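Local coordinates for putative uncharacterized protein Smu.1393c (Streptococcus mutans, PDB 4L9A) that is an alpha/beta hydrolase that probably works as a carboxylesterase, cleaving ester bonds, at residues A[44-49]-A[57-62]; A[51-56]-A[192-197]; A[115-120]-A[269-274]; A[236-241]-A[275-280]. All coordinates share one frame; numbering follows the deposited sequence.

Interactions 1 and 3 form the centre of the set, their own centres about 7 Å apart, on the neighbouring strands 43-47 and 111-117. They are joined by a probable hydrogen bond between H271 NE2 and N58 OD1 (2.8 Å). Interaction 3 holds the turn with S118, the likely nucleophile. In interaction 2 the loop that follows S48 packs against helix 188-206; its centre is about 11 Å from that of interaction 1, and F53 packs on W272. Interaction 4, about 9 Å from interaction 3 between centres, continues from helix 270-273 into helix 275-287, where I278 meets I62. Interactions 2 and 4 do not touch, their nearest atoms being about 10 Å apart.

Interaction 1: A[44-49]-A[57-62]; sequences FVFLSG and DNFANI
The F59 ring receives F46 CD1 over one face, 3.5 Å above its plane and displaced toward the rim, while S48 lies at its edge, with OG 3.7 Å from F59 CE2. I62 CD1 borders the same ring in its plane. The two phenyl planes meet at 43° with centroids 5.1 Å apart, an oblique pair that is neither a stack nor a T. I62 also reaches the F46 ring, its CG2 approaching CE1 at the edge at 3.9 Å, so that F46 touches both aromatic and aliphatic partners in the opposing segment. The polar end of the contact is built on N58. With CG anti to the backbone N (chi1 -169°), its amide reaches S48: ND2 donates to S48 OG over 3.0 Å, nearly straight at 166°, and the acceptor lies almost in the amide plane. ND2 also donates to a water 2.8 Å away, which in turn accepts from G49 N. S48 OG has a second partner in T55 OG1, and N58 OD1 is hydrogen-bonded to H271 NE2 and W272 NE1, so both ends of this buried amide are engaged and its rotation is well defined. F59 falls at the break between helices 55-58 and 60-63, and its ring also meets that of H271. Strand 43-47 lies between strands 71-75 and 111-117 in the sheet; F46 touches C115 of the latter, while I62 turns to T275 and L279 of helix 275-287.

Interaction 2: A[51-56]-A[192-197]; sequences GFFSTA and KQLWRG
F53 meets W195 edge-to-face: its CE1 sits 3.7 Å above the indole plane, displaced toward the rim, and the planes stand at 85° with 5.0 Å between the F53 centroid and that of the six-membered indole ring. L194 takes a face of the same phenyl ring with CD2, while its CG comes within 3.6 Å of F53 CD1. CG anti to the backbone N (chi1 -176°) brings the branch of L194 against F53. The backbones also come close, F53 CA lying 5.6 Å from G197 CA. One water spans the segments, accepting from S54 N at 2.9 Å and donating to L194 O at 2.7 Å. In the next shell, W195 NE1 is hydrogen-bonded to S182 OG of helix 171-185, and the indole has a cation-pi partner in K179. D76 bonds both S54 OG and T55 N, fixing the turn into helix 55-58. Helix 188-206 belongs to the insertion between strands 134-141 and 235-239, where alpha/beta hydrolases commonly carry a cap. The contact thus joins probable cap to core by apolar and aromatic packing, with no direct hydrogen bond between the segments.

Interaction 3: A[115-120]-A[269-274]; sequences CVHSIG and YLHWSE
H117 and H271 carry most of the contact through their rings, and Y269 completes an aromatic cluster. H271 CE1 stands 3.3 Å above the H117 imidazole, over its centre; the planes are inclined at 36°, with centroids 4.2 Å apart. Y269 meets the same imidazole at CE1, which lies over a face of the phenol ring, 3.9 Å from its CE2, another oblique pair. A CH-pi contact accompanies them, H117 CB lying 4.1 Å from the H271 centroid over that ring's face, while W272 CD1 covers the opposite face. H117 gets there with CG anti to its own backbone N (chi1 180°), directing the ring off the end of strand 111-117.

No hydrogen bond crosses between the segments; the imidazole NE2 atoms bond to residues outside them, which fixes the ring orientations. H117 NE2 is hydrogen-bonded to H268 O, and H271 NE2 is held by N58. Within 115-120 a type II' turn is closed by G120 N to H117 O (3.1 Å). S118, at the second position of the turn, has a positive phi (55°), its OG in a weak hydrogen bond to H268 NE2.

A strand ending in a tight turn with a serine of positive phi, followed by helix 120-130, fits the nucleophile elbow of alpha/beta hydrolases. H268, on the loop after strand 260-263, is placed as the catalytic histidine of the family and probably corresponds to it.

Interaction 4: A[236-241]-A[275-280]; sequences IVFSES and TNSILE
F238 turns a face of its ring to I278, whose CG1 rests 3.7 Å above the plane, practically over the centre. I278 CG1 lies 3.8 Å from the F238 centroid, only 10° off the ring normal, which makes this a well-formed CH-pi contact. The tip of the ring goes further in, CZ coming to 3.5 Å from I278 CA, so the phenyl abuts the helix backbone as well as the side chain. Its edge is met by S277, with OG 3.7 Å from CE2 and near the ring plane. F238 has CG anti to the carbonyl carbon, beside the backbone N (chi1 -65°), and this directs the ring from strand 235-239 across to helix 275-287.

Around this centre, F238 also touches K281 one turn further along the helix, I262 on the adjoining strand 260-263 and C264 just beyond it. I278 has a second neighbour in I62 of helix 60-63. The contact is plain packing of helix on sheet, with no hydrogen bond crossing it. Strands 235-239 and 260-263 run parallel, and the chain then returns in helix 275-287 to cover their face, as the C-terminal helix does in the alpha/beta hydrolase fold.

Interaction 1: A[44-49]-A[57-62]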
loop_
_atom_site.group_PDB
_atom_site.type_symbol
_atom_site.label_atom_id
_atom_site.label_comp_id
_atom_site.label_asym_id
_atom_site.label_seq_id
_atom_site.Cartn_x
_atom_site.Cartn_y
_atom_site.Cartn_z
ATOM N N PHE A 44 10.483 6.537 4.512
ATOM C CA PHE A 44 9.091 6.219 4.196
ATOM C C PHE A 44 8.999 5.062 3.224
ATOM O O PHE A 44 9.410 5.169 2.056
ATOM C CB PHE A 44 8.349 7.442 3.659
ATOM C CG PHE A 44 7.616 8.216 4.726
ATOM C CD1 PHE A 44 6.228 8.220 4.776
ATOM C CD2 PHE A 44 8.318 8.917 5.693
ATOM C CE1 PHE A 44 5.555 8.933 5.771
ATOM C CE2 PHE A 44 7.655 9.626 6.683
ATOM C CZ PHE A 44 6.273 9.634 6.717
ATOM N N VAL A 45 8.465 3.951 3.721
ATOM C CA VAL A 45 8.311 2.736 2.946
ATOM C C VAL A 45 6.871 2.639 2.436
ATOM O O VAL A 45 5.919 2.697 3.225
ATOM C CB VAL A 45 8.629 1.498 3.808
ATOM C CG1 VAL A 45 8.357 0.227 3.025
ATOM C CG2 VAL A 45 10.080 1.547 4.325
ATOM N N PHE A 46 6.712 2.487 1.126
ATOM C CA PHE A 46 5.380 2.436 0.516
ATOM C C PHE A 46 5.013 1.063 -0.017
ATOM O O PHE A 46 5.804 0.413 -0.716
ATOM C CB PHE A 46 5.280 3.451 -0.631
ATOM C CG PHE A 46 5.456 4.873 -0.193
ATOM C CD1 PHE A 46 4.357 5.648 0.154
ATOM C CD2 PHE A 46 6.723 5.434 -0.110
ATOM C CE1 PHE A 46 4.524 6.963 0.561
ATOM C CE2 PHE A 46 6.898 6.749 0.298
ATOM C CZ PHE A 46 5.802 7.512 0.640
ATOM N N LEU A 47 3.791 0.640 0.286
ATOM C CA LEU A 47 3.233 -0.576 -0.271
ATOM C C LEU A 47 1.859 -0.266 -0.854
ATOM O O LEU A 47 1.045 0.409 -0.231
ATOM C CB LEU A 47 3.098 -1.669 0.792
ATOM C CG LEU A 47 4.343 -2.171 1.519
ATOM C CD1 LEU A 47 3.937 -3.084 2.684
ATOM C CD2 LEU A 47 5.318 -2.882 0.554
ATOM N N SER A 48 1.616 -0.776 -2.054
ATOM C CA SER A 48 0.382 -0.517 -2.761
ATOM C C SER A 48 -0.694 -1.519 -2.380
ATOM O O SER A 48 -0.441 -2.496 -1.658
ATOM C CB SER A 48 0.644 -0.566 -4.271
ATOM O OG SER A 48 1.513 0.489 -4.620
ATOM N N GLY A 49 -1.902 -1.267 -2.859
ATOM C CA GLY A 49 -2.971 -2.236 -2.726
ATOM C C GLY A 49 -2.865 -3.205 -3.884
ATOM O O GLY A 49 -1.803 -3.365 -4.484
ATOM N N ASP A 57 4.843 5.482 -8.669
ATOM C CA ASP A 57 3.866 6.217 -9.473
ATOM C C ASP A 57 2.570 6.367 -8.673
ATOM O O ASP A 57 1.952 7.444 -8.620
ATOM C CB ASP A 57 3.533 5.438 -10.750
ATOM C CG ASP A 57 4.716 5.311 -11.705
ATOM O OD1 ASP A 57 5.609 6.173 -11.656
ATOM O OD2 ASP A 57 4.744 4.351 -12.517
ATOM N N ASN A 58 2.155 5.253 -8.081
ATOM C CA ASN A 58 0.918 5.169 -7.311
ATOM C C ASN A 58 0.893 6.220 -6.194
ATOM O O ASN A 58 -0.122 6.876 -5.967
ATOM C CB ASN A 58 0.797 3.739 -6.738
ATOM C CG ASN A 58 -0.580 3.437 -6.133
ATOM O OD1 ASN A 58 -1.564 4.104 -6.428
ATOM N ND2 ASN A 58 -0.640 2.407 -5.289
ATOM N N PHE A 59 2.038 6.408 -5.537
ATOM C CA PHE A 59 2.144 7.287 -4.378
ATOM C C PHE A 59 2.820 8.626 -4.681
ATOM O O PHE A 59 3.274 9.315 -3.769
ATOM C CB PHE A 59 2.891 6.566 -3.252
ATOM C CG PHE A 59 2.053 5.546 -2.526
ATOM C CD1 PHE A 59 1.200 5.939 -1.495
ATOM C CD2 PHE A 59 2.126 4.200 -2.857
ATOM C CE1 PHE A 59 0.413 5.000 -0.820
ATOM C CE2 PHE A 59 1.346 3.251 -2.184
ATOM C CZ PHE A 59 0.491 3.654 -1.169
ATOM N N ALA A 60 2.870 9.000 -5.955
ATOM C CA ALA A 60 3.602 10.198 -6.372
ATOM C C ALA A 60 3.204 11.463 -5.612
ATOM O O ALA A 60 4.062 12.270 -5.230
ATOM C CB ALA A 60 3.459 10.413 -7.886
ATOM N N ASN A 61 1.904 11.635 -5.398
ATOM C CA ASN A 61 1.386 12.813 -4.706
ATOM C C ASN A 61 1.788 12.904 -3.229
ATOM O O ASN A 61 1.738 13.982 -2.635
ATOM C CB ASN A 61 -0.140 12.896 -4.842
ATOM C CG ASN A 61 -0.586 13.249 -6.255
ATOM O OD1 ASN A 61 0.204 13.746 -7.067
ATOM N ND2 ASN A 61 -1.861 13.004 -6.552
ATOM N N ILE A 62 2.168 11.780 -2.627
ATOM C CA ILE A 62 2.725 11.830 -1.272
ATOM C C ILE A 62 4.254 11.999 -1.317
ATOM O O ILE A 62 4.830 12.862 -0.636
ATOM C CB ILE A 62 2.344 10.586 -0.446
ATOM C CG1 ILE A 62 0.823 10.565 -0.196
ATOM C CG2 ILE A 62 3.101 10.598 0.882
ATOM C CD1 ILE A 62 0.306 9.291 0.490
HETATM O O HOH W 1 -2.799 0.905 -4.411
#

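Interaction 2: A[51-56]-A[192-197]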
loop_
_atom_site.group_PDB
_atom_site.type_symbol
_atom_site.label_atom_id
_atom_site.label_comp_id
_atom_site.label_asym_id
_atom_site.label_seq_id
_atom_site.Cartn_x
_atom_site.Cartn_y
_atom_site.Cartn_z
ATOM N N GLY A 51 -3.510 -4.263 -7.556
ATOM C CA GLY A 51 -3.572 -3.426 -8.735
ATOM C C GLY A 51 -2.291 -3.594 -9.505
ATOM O O GLY A 51 -1.402 -4.313 -9.063
ATOM N N PHE A 52 -2.203 -2.928 -10.653
ATOM C CA PHE A 52 -1.077 -3.100 -11.560
ATOM C C PHE A 52 -0.170 -1.885 -11.559
ATOM O O PHE A 52 0.871 -1.900 -12.201
ATOM C CB PHE A 52 -1.557 -3.333 -13.002
ATOM C CG PHE A 52 -2.319 -4.609 -13.200
ATOM C CD1 PHE A 52 -2.277 -5.617 -12.249
ATOM C CD2 PHE A 52 -3.074 -4.801 -14.352
ATOM C CE1 PHE A 52 -2.988 -6.787 -12.432
ATOM C CE2 PHE A 52 -3.780 -5.971 -14.548
ATOM C CZ PHE A 52 -3.744 -6.966 -13.587
ATOM N N PHE A 53 -0.564 -0.820 -10.868
ATOM C CA PHE A 53 0.270 0.378 -10.847
ATOM C C PHE A 53 1.608 0.123 -10.141
ATOM O O PHE A 53 1.670 -0.604 -9.159
ATOM C CB PHE A 53 -0.440 1.529 -10.142
ATOM C CG PHE A 53 -1.810 1.830 -10.678
ATOM C CD1 PHE A 53 -1.984 2.229 -11.991
ATOM C CD2 PHE A 53 -2.923 1.729 -9.856
ATOM C CE1 PHE A 53 -3.245 2.518 -12.479
ATOM C CE2 PHE A 53 -4.202 2.016 -10.339
ATOM C CZ PHE A 53 -4.361 2.411 -11.645
ATOM N N SER A 54 2.670 0.753 -10.626
ATOM C CA SER A 54 3.951 0.694 -9.919
ATOM C C SER A 54 3.848 1.617 -8.714
ATOM O O SER A 54 3.143 2.624 -8.760
ATOM C CB SER A 54 5.116 1.120 -10.831
ATOM O OG SER A 54 6.363 0.860 -10.204
ATOM N N THR A 55 4.553 1.285 -7.639
ATOM C CA THR A 55 4.257 1.891 -6.336
ATOM C C THR A 55 4.687 3.349 -6.246
ATOM O O THR A 55 3.942 4.189 -5.733
ATOM C CB THR A 55 4.841 1.055 -5.191
ATOM O OG1 THR A 55 4.178 -0.213 -5.174
ATOM C CG2 THR A 55 4.646 1.748 -3.832
ATOM N N ALA A 56 5.866 3.672 -6.770
ATOM C CA ALA A 56 6.309 5.057 -6.760
ATOM C C ALA A 56 5.338 5.968 -7.531
ATOM O O ALA A 56 5.064 7.094 -7.103
ATOM C CB ALA A 56 7.729 5.176 -7.325
ATOM N N LYS A 192 0.086 9.942 -17.194
ATOM C CA LYS A 192 0.586 9.065 -18.251
ATOM C C LYS A 192 1.624 8.079 -17.713
ATOM O O LYS A 192 1.664 6.922 -18.123
ATOM C CB LYS A 192 1.129 9.866 -19.439
ATOM C CG LYS A 192 0.043 10.417 -20.359
ATOM C CD LYS A 192 0.636 11.094 -21.600
ATOM C CE LYS A 192 -0.428 11.791 -22.445
ATOM N NZ LYS A 192 -1.267 10.837 -23.212
ATOM N N GLN A 193 2.454 8.531 -16.778
ATOM C CA GLN A 193 3.475 7.661 -16.210
ATOM C C GLN A 193 2.787 6.546 -15.403
ATOM O O GLN A 193 3.074 5.366 -15.586
ATOM C CB GLN A 193 4.467 8.468 -15.356
ATOM C CG GLN A 193 5.759 7.716 -15.013
ATOM C CD GLN A 193 6.583 7.345 -16.255
ATOM O OE1 GLN A 193 6.722 8.143 -17.180
ATOM N NE2 GLN A 193 7.125 6.126 -16.272
ATOM N N LEU A 194 1.849 6.922 -14.539
ATOM C CA LEU A 194 1.055 5.934 -13.812
ATOM C C LEU A 194 0.526 4.859 -14.766
ATOM O O LEU A 194 0.634 3.667 -14.489
ATOM C CB LEU A 194 -0.124 6.604 -13.103
ATOM C CG LEU A 194 -1.008 5.707 -12.225
ATOM C CD1 LEU A 194 -0.247 5.246 -10.990
ATOM C CD2 LEU A 194 -2.291 6.458 -11.811
ATOM N N TRP A 195 -0.042 5.272 -15.893
ATOM C CA TRP A 195 -0.645 4.292 -16.790
ATOM C C TRP A 195 0.380 3.524 -17.636
ATOM O O TRP A 195 0.103 2.411 -18.082
ATOM C CB TRP A 195 -1.788 4.905 -17.619
ATOM C CG TRP A 195 -2.989 5.137 -16.731
ATOM C CD1 TRP A 195 -3.356 6.303 -16.140
ATOM C CD2 TRP A 195 -3.907 4.139 -16.263
ATOM N NE1 TRP A 195 -4.473 6.103 -15.353
ATOM C CE2 TRP A 195 -4.831 4.782 -15.421
ATOM C CE3 TRP A 195 -4.052 2.765 -16.500
ATOM C CZ2 TRP A 195 -5.882 4.099 -14.799
ATOM C CZ3 TRP A 195 -5.093 2.088 -15.888
ATOM C CH2 TRP A 195 -5.998 2.757 -15.050
ATOM N N ARG A 196 1.561 4.103 -17.836
ATOM C CA ARG A 196 2.632 3.358 -18.501
ATOM C C ARG A 196 2.997 2.121 -17.681
ATOM O O ARG A 196 3.223 1.055 -18.231
ATOM C CB ARG A 196 3.867 4.227 -18.741
ATOM C CG ARG A 196 3.716 5.200 -19.882
ATOM C CD ARG A 196 5.017 5.940 -20.172
ATOM N NE ARG A 196 4.791 6.994 -21.163
ATOM C CZ ARG A 196 4.788 8.295 -20.886
ATOM N NH1 ARG A 196 5.020 8.715 -19.642
ATOM N NH2 ARG A 196 4.559 9.175 -21.855
ATOM N N GLY A 197 3.033 2.259 -16.360
ATOM C CA GLY A 197 3.316 1.120 -15.500
ATOM C C GLY A 197 2.214 0.069 -15.514
ATOM O O GLY A 197 2.476 -1.136 -15.615
HETATM O O HOH W 2 2.402 2.782 -12.683
#

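Interaction 3: A[115-120]-A[269-274]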
loop_
_atom_site.group_PDB
_atom_site.type_symbol
_atom_site.label_atom_id
_atom_site.label_comp_id
_atom_site.label_asym_id
_atom_site.label_seq_id
_atom_site.Cartn_x
_atom_site.Cartn_y
_atom_site.Cartn_z
ATOM N N CYS A 115 3.812 3.379 4.817
ATOM C CA CYS A 115 2.646 4.043 4.249
ATOM C C CYS A 115 2.055 3.088 3.232
ATOM O O CYS A 115 2.712 2.723 2.259
ATOM C CB CYS A 115 3.039 5.369 3.578
ATOM S SG CYS A 115 1.643 6.281 2.800
ATOM N N VAL A 116 0.825 2.646 3.464
ATOM C CA VAL A 116 0.252 1.627 2.593
ATOM C C VAL A 116 -1.159 1.978 2.177
ATOM O O VAL A 116 -1.867 2.744 2.865
ATOM C CB VAL A 116 0.246 0.235 3.278
ATOM C CG1 VAL A 116 1.584 -0.035 3.938
ATOM C CG2 VAL A 116 -0.892 0.151 4.330
ATOM N N HIS A 117 -1.565 1.407 1.049
ATOM C CA HIS A 117 -2.949 1.463 0.609
ATOM C C HIS A 117 -3.530 0.059 0.639
ATOM O O HIS A 117 -2.861 -0.901 0.260
ATOM C CB HIS A 117 -3.033 2.031 -0.814
ATOM C CG HIS A 117 -4.425 2.117 -1.347
ATOM N ND1 HIS A 117 -4.820 1.497 -2.516
ATOM C CD2 HIS A 117 -5.527 2.744 -0.867
ATOM C CE1 HIS A 117 -6.097 1.748 -2.737
ATOM N NE2 HIS A 117 -6.552 2.501 -1.747
ATOM N N SER A 118 -4.756 -0.071 1.142
ATOM C CA SER A 118 -5.525 -1.282 0.926
ATOM C C SER A 118 -4.783 -2.553 1.380
ATOM O O SER A 118 -4.366 -2.661 2.534
ATOM C CB SER A 118 -5.887 -1.362 -0.568
ATOM O OG SER A 118 -6.938 -2.269 -0.809
ATOM N N ILE A 119 -4.610 -3.509 0.470
ATOM C CA ILE A 119 -4.109 -4.831 0.842
ATOM C C ILE A 119 -2.684 -4.796 1.413
ATOM O O ILE A 119 -2.261 -5.727 2.118
ATOM C CB ILE A 119 -4.203 -5.839 -0.340
ATOM C CG1 ILE A 119 -4.351 -7.268 0.167
ATOM C CG2 ILE A 119 -3.032 -5.700 -1.307
ATOM C CD1 ILE A 119 -5.737 -7.563 0.697
ATOM N N GLY A 120 -1.960 -3.719 1.125
ATOM C CA GLY A 120 -0.638 -3.520 1.700
ATOM C C GLY A 120 -0.646 -3.534 3.225
ATOM O O GLY A 120 0.400 -3.698 3.859
ATOM N N TYR A 269 -9.242 5.685 -3.115
ATOM C CA TYR A 269 -7.866 6.042 -3.457
ATOM C C TYR A 269 -7.419 7.345 -2.806
ATOM O O TYR A 269 -7.099 8.328 -3.484
ATOM C CB TYR A 269 -7.681 6.071 -4.986
ATOM C CG TYR A 269 -7.670 4.680 -5.595
ATOM C CD1 TYR A 269 -8.857 3.991 -5.839
ATOM C CD2 TYR A 269 -6.468 4.044 -5.901
ATOM C CE1 TYR A 269 -8.844 2.703 -6.387
ATOM C CE2 TYR A 269 -6.446 2.765 -6.449
ATOM C CZ TYR A 269 -7.635 2.105 -6.688
ATOM O OH TYR A 269 -7.605 0.839 -7.222
ATOM N N LEU A 270 -7.379 7.333 -1.478
ATOM C CA LEU A 270 -7.131 8.548 -0.710
ATOM C C LEU A 270 -5.693 9.021 -0.882
ATOM O O LEU A 270 -5.409 10.213 -0.779
ATOM C CB LEU A 270 -7.472 8.324 0.771
ATOM C CG LEU A 270 -8.916 7.865 0.986
ATOM C CD1 LEU A 270 -9.243 7.713 2.491
ATOM C CD2 LEU A 270 -9.896 8.830 0.314
ATOM N N HIS A 271 -4.788 8.084 -1.154
ATOM C CA HIS A 271 -3.391 8.443 -1.414
ATOM C C HIS A 271 -3.214 9.218 -2.713
ATOM O O HIS A 271 -2.173 9.829 -2.927
ATOM C CB HIS A 271 -2.485 7.214 -1.424
ATOM C CG HIS A 271 -2.862 6.201 -2.455
ATOM N ND1 HIS A 271 -4.087 5.576 -2.465
ATOM C CD2 HIS A 271 -2.172 5.702 -3.509
ATOM C CE1 HIS A 271 -4.141 4.732 -3.481
ATOM N NE2 HIS A 271 -2.992 4.791 -4.132
ATOM N N TRP A 272 -4.228 9.200 -3.570
ATOM C CA TRP A 272 -4.233 10.055 -4.753
ATOM C C TRP A 272 -4.800 11.446 -4.490
ATOM O O TRP A 272 -4.272 12.443 -4.989
ATOM C CB TRP A 272 -5.076 9.426 -5.857
ATOM C CG TRP A 272 -4.492 8.185 -6.449
ATOM C CD1 TRP A 272 -3.290 7.605 -6.144
ATOM C CD2 TRP A 272 -5.095 7.363 -7.457
ATOM N NE1 TRP A 272 -3.112 6.468 -6.899
ATOM C CE2 TRP A 272 -4.203 6.298 -7.712
ATOM C CE3 TRP A 272 -6.307 7.425 -8.164
ATOM C CZ2 TRP A 272 -4.477 5.307 -8.662
ATOM C CZ3 TRP A 272 -6.574 6.443 -9.108
ATOM C CH2 TRP A 272 -5.664 5.391 -9.340
ATOM N N SER A 273 -5.894 11.504 -3.730
ATOM C CA SER A 273 -6.727 12.709 -3.664
ATOM C C SER A 273 -6.635 13.515 -2.359
ATOM O O SER A 273 -7.052 14.679 -2.309
ATOM C CB SER A 273 -8.197 12.326 -3.895
ATOM O OG SER A 273 -8.624 11.395 -2.908
ATOM N N GLU A 274 -6.126 12.909 -1.292
ATOM C CA GLU A 274 -6.176 13.583 0.006
ATOM C C GLU A 274 -4.793 13.870 0.591
ATOM O O GLU A 274 -4.617 13.863 1.813
ATOM C CB GLU A 274 -7.030 12.770 0.988
ATOM C CG GLU A 274 -8.470 12.534 0.519
ATOM C CD GLU A 274 -9.237 13.825 0.295
ATOM O OE1 GLU A 274 -8.996 14.805 1.033
ATOM O OE2 GLU A 274 -10.078 13.866 -0.628
#

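Interaction 4: A[236-241]-A[275-280]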
loop_
_atom_site.group_PDB
_atom_site.type_symbol
_atom_site.label_atom_id
_atom_site.label_comp_id
_atom_site.label_asym_id
_atom_site.label_seq_id
_atom_site.Cartn_x
_atom_site.Cartn_y
_atom_site.Cartn_z
ATOM N N ILE A 236 -1.714 6.477 11.872
ATOM C CA ILE A 236 -2.640 7.451 11.310
ATOM C C ILE A 236 -3.395 6.772 10.172
ATOM O O ILE A 236 -2.802 6.411 9.148
ATOM C CB ILE A 236 -1.941 8.714 10.771
ATOM C CG1 ILE A 236 -0.938 9.279 11.785
ATOM C CG2 ILE A 236 -2.986 9.769 10.418
ATOM C CD1 ILE A 236 -1.580 9.895 12.984
ATOM N N VAL A 237 -4.693 6.569 10.364
ATOM C CA VAL A 237 -5.509 5.893 9.354
ATOM C C VAL A 237 -6.480 6.890 8.723
ATOM O O VAL A 237 -7.119 7.682 9.428
ATOM C CB VAL A 237 -6.261 4.684 9.965
ATOM C CG1 VAL A 237 -7.295 4.102 8.993
ATOM C CG2 VAL A 237 -5.266 3.622 10.392
ATOM N N PHE A 238 -6.553 6.866 7.393
ATOM C CA PHE A 238 -7.489 7.687 6.633
ATOM C C PHE A 238 -8.491 6.778 5.954
ATOM O O PHE A 238 -8.121 5.776 5.341
ATOM C CB PHE A 238 -6.760 8.494 5.536
ATOM C CG PHE A 238 -5.800 9.517 6.068
ATOM C CD1 PHE A 238 -4.541 9.138 6.521
ATOM C CD2 PHE A 238 -6.144 10.857 6.097
ATOM C CE1 PHE A 238 -3.643 10.082 7.014
ATOM C CE2 PHE A 238 -5.255 11.808 6.587
ATOM C CZ PHE A 238 -4.009 11.421 7.050
ATOM N N SER A 239 -9.761 7.153 6.024
ATOM C CA SER A 239 -10.817 6.353 5.446
ATOM C C SER A 239 -12.023 7.222 5.127
ATOM O O SER A 239 -12.246 8.251 5.765
ATOM C CB SER A 239 -11.230 5.266 6.439
ATOM O OG SER A 239 -12.537 4.797 6.168
ATOM N N GLU A 240 -12.809 6.793 4.150
ATOM C CA GLU A 240 -14.111 7.400 3.911
ATOM C C GLU A 240 -14.958 7.281 5.183
ATOM O O GLU A 240 -14.830 6.306 5.927
ATOM C CB GLU A 240 -14.794 6.719 2.718
ATOM C CG GLU A 240 -14.024 6.893 1.394
ATOM C CD GLU A 240 -14.552 5.993 0.289
ATOM O OE1 GLU A 240 -15.484 6.403 -0.422
ATOM O OE2 GLU A 240 -14.045 4.862 0.146
ATOM N N SER A 241 -15.819 8.271 5.438
ATOM C CA SER A 241 -16.572 8.327 6.693
ATOM C C SER A 241 -17.401 7.077 7.002
ATOM O O SER A 241 -17.528 6.694 8.162
ATOM C CB SER A 241 -17.486 9.565 6.741
ATOM O OG SER A 241 -18.416 9.552 5.675
ATOM N N THR A 275 -3.821 14.159 -0.277
ATOM C CA THR A 275 -2.420 14.207 0.154
ATOM C C THR A 275 -2.053 15.463 0.948
ATOM O O THR A 275 -1.101 15.456 1.727
ATOM C CB THR A 275 -1.428 13.964 -1.025
ATOM O OG1 THR A 275 -1.570 14.998 -2.007
ATOM C CG2 THR A 275 -1.710 12.642 -1.666
ATOM N N ASN A 276 -2.810 16.539 0.768
ATOM C CA ASN A 276 -2.606 17.727 1.588
ATOM C C ASN A 276 -2.901 17.420 3.047
ATOM O O ASN A 276 -2.135 17.790 3.940
ATOM C CB ASN A 276 -3.470 18.896 1.106
ATOM C CG ASN A 276 -2.921 19.539 -0.157
ATOM O OD1 ASN A 276 -1.704 19.621 -0.350
ATOM N ND2 ASN A 276 -3.815 19.994 -1.027
ATOM N N SER A 277 -4.017 16.737 3.280
ATOM C CA SER A 277 -4.392 16.317 4.618
ATOM C C SER A 277 -3.421 15.279 5.168
ATOM O O SER A 277 -3.012 15.352 6.332
ATOM C CB SER A 277 -5.816 15.761 4.622
ATOM O OG SER A 277 -6.175 15.309 5.914
ATOM N N ILE A 278 -3.050 14.315 4.330
ATOM C CA ILE A 278 -2.109 13.282 4.743
ATOM C C ILE A 278 -0.787 13.898 5.189
ATOM O O ILE A 278 -0.273 13.583 6.265
ATOM C CB ILE A 278 -1.885 12.243 3.615
ATOM C CG1 ILE A 278 -3.207 11.526 3.310
ATOM C CG2 ILE A 278 -0.781 11.252 4.001
ATOM C CD1 ILE A 278 -3.192 10.736 1.986
ATOM N N LEU A 279 -0.248 14.797 4.373
ATOM C CA LEU A 279 1.016 15.444 4.707
ATOM C C LEU A 279 0.928 16.242 6.003
ATOM O O LEU A 279 1.847 16.244 6.822
ATOM C CB LEU A 279 1.483 16.338 3.555
ATOM C CG LEU A 279 2.453 15.659 2.587
ATOM C CD1 LEU A 279 3.787 15.391 3.273
ATOM C CD2 LEU A 279 1.873 14.369 2.022
ATOM N N GLU A 280 -0.185 16.932 6.182
ATOM C CA GLU A 280 -0.417 17.696 7.402
ATOM C C GLU A 280 -0.311 16.785 8.644
ATOM O O GLU A 280 0.404 17.094 9.598
ATOM C CB GLU A 280 -1.798 18.353 7.320
ATOM C CG GLU A 280 -2.047 19.479 8.279
ATOM C CD GLU A 280 -3.393 20.132 8.022
ATOM O OE1 GLU A 280 -3.833 20.147 6.849
ATOM O OE2 GLU A 280 -4.014 20.614 8.993
#